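Local atomic coordinates of R.MvaI (Kocuria varians, PDB entry 2OA9), a protein that is a monomeric restriction endonuclease that recognizes its DNA target asymmetrically and probably cuts it with the help of bound metal ions. Residues Ala83-Met86 against Leu87-Arg90. Residues are numbered along the deposited sequence; the frame is centred on the assembly and turned at random.
Sequences ANTM and LRNR
Successive turns of the short helix 83-91, whose side chains touch strands 207-215, 100-106 and 143-151, are joined here by i to i+4 backbone bonds, with Met86 and Arg90 as the main side-chain pair. Four alpha-helical bonds build it, from Leu87 N to Ala83 O (2.9 Å) through to Arg90 N to Met86 O (2.8 Å). The thioether SD of Met86 sits over the centre of one guanidinium face of Arg90, 3.8 Å from CZ, a soft, polarisable atom suited to a flat cation. Met86 CG starts anti to the backbone N (chi1 -177°), and bends at the next two torsions bring SD over that face and turn CE back to Leu87 CD2 (4.1 Å). An alanine in place of Met86 would probably uncover this face of the Arg90 guanidinium, letting it swing more freely, and take a neighbour from Leu87 CD2. Arg90 NH1 also makes a long, weak ion pair with Asp145. Leucine suits the buried side: CG of Leu87 rests 3.3 Å from Ala83 O, CD1 reaches Asn84 OD1 (3.5 Å), and the side chain packs on Ile213, Leu102 and Val148. Asn84 ND2 hydrogen-bonds Asp227 OD2. Threonine offers its methyl to Asn89, Thr85 CG2 to ND2 3.9 Å, and its hydroxyl to a hydrogen bond with Thr225 OG1. Extended Arg88 carries NE to Thr225 OG1, NH1 to Asn100 O and NH2 to Gly223 O, all hydrogen bonds. The covered side is thus mixed, apolar Ala83 and Leu87 beside polar nitrogens bonded within the fold, while sulfur polarisability probably favours the exposed Arg90 cation modestly.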
loop_
_atom_site.group_PDB
_atom_site.type_symbol
_atom_site.label_atom_id
_atom_site.label_comp_id
_atom_site.label_asym_id
_atom_site.label_seq_id
_atom_site.Cartn_x
_atom_site.Cartn_y
_atom_site.Cartn_z
ATOM N N ALA A 83 21.946 1.650 5.700
ATOM C CA ALA A 83 21.775 1.552 4.260
ATOM C C ALA A 83 21.233 2.842 3.621
ATOM O O ALA A 83 21.714 3.234 2.570
ATOM C CB ALA A 83 20.870 0.430 3.917
ATOM N N ASN A 84 20.229 3.481 4.233
ATOM C CA ASN A 84 19.597 4.621 3.550
ATOM C C ASN A 84 20.539 5.816 3.444
ATOM O O ASN A 84 20.599 6.497 2.415
ATOM C CB ASN A 84 18.146 4.879 4.075
ATOM C CG ASN A 84 17.077 3.918 3.391
ATOM O OD1 ASN A 84 17.388 3.112 2.489
ATOM N ND2 ASN A 84 15.831 4.021 3.825
ATOM N N THR A 85 21.396 6.008 4.442
ATOM C CA THR A 85 22.457 6.993 4.389
ATOM C C THR A 85 23.496 6.700 3.315
ATOM O O THR A 85 23.912 7.577 2.578
ATOM C CB THR A 85 23.132 7.137 5.750
ATOM O OG1 THR A 85 22.134 7.501 6.735
ATOM C CG2 THR A 85 24.214 8.221 5.741
ATOM N N MET A 86 23.915 5.428 3.199
ATOM C CA MET A 86 24.832 5.081 2.109
ATOM C C MET A 86 24.222 5.364 0.753
ATOM O O MET A 86 24.866 5.884 -0.150
ATOM C CB MET A 86 25.265 3.623 2.179
ATOM C CG MET A 86 26.277 3.217 1.122
ATOM S SD MET A 86 25.529 2.685 -0.472
ATOM C CE MET A 86 24.809 1.197 0.088
ATOM N N LEU A 87 22.955 4.997 0.583
ATOM C CA LEU A 87 22.319 5.121 -0.708
ATOM C C LEU A 87 22.248 6.569 -1.133
ATOM O O LEU A 87 22.525 6.922 -2.276
ATOM C CB LEU A 87 20.920 4.524 -0.709
ATOM C CG LEU A 87 20.800 3.014 -0.608
ATOM C CD1 LEU A 87 19.326 2.642 -0.388
ATOM C CD2 LEU A 87 21.348 2.314 -1.847
ATOM N N ARG A 88 21.878 7.445 -0.217
ATOM C CA ARG A 88 21.740 8.833 -0.610
ATOM C C ARG A 88 23.092 9.469 -0.928
ATOM O O ARG A 88 23.217 10.167 -1.932
ATOM C CB ARG A 88 20.921 9.619 0.432
ATOM C CG ARG A 88 21.638 10.138 1.592
ATOM C CD ARG A 88 20.738 10.989 2.525
ATOM N NE ARG A 88 21.502 11.241 3.682
ATOM C CZ ARG A 88 22.307 12.287 3.832
ATOM N NH1 ARG A 88 22.451 13.207 2.870
ATOM N NH2 ARG A 88 23.025 12.406 4.941
ATOM N N ASN A 89 24.079 9.192 -0.066
ATOM C CA ASN A 89 25.376 9.832 -0.219
ATOM C C ASN A 89 26.104 9.268 -1.449
ATOM O O ASN A 89 26.692 10.022 -2.218
ATOM C CB ASN A 89 26.228 9.675 1.003
ATOM C CG ASN A 89 25.913 10.732 2.047
ATOM O OD1 ASN A 89 25.385 11.751 1.686
ATOM N ND2 ASN A 89 26.175 10.463 3.301
ATOM N N ARG A 90 26.042 7.961 -1.658
ATOM C CA ARG A 90 26.783 7.337 -2.752
ATOM C C ARG A 90 26.075 7.526 -4.090
ATOM O O ARG A 90 26.697 7.929 -5.065
ATOM C CB ARG A 90 27.048 5.857 -2.486
ATOM C CG ARG A 90 27.922 5.218 -3.538
ATOM C CD ARG A 90 28.139 3.759 -3.346
ATOM N NE ARG A 90 28.888 3.441 -2.137
ATOM C CZ ARG A 90 29.039 2.191 -1.701
ATOM N NH1 ARG A 90 28.484 1.172 -2.343
ATOM N NH2 ARG A 90 29.714 1.958 -0.582
#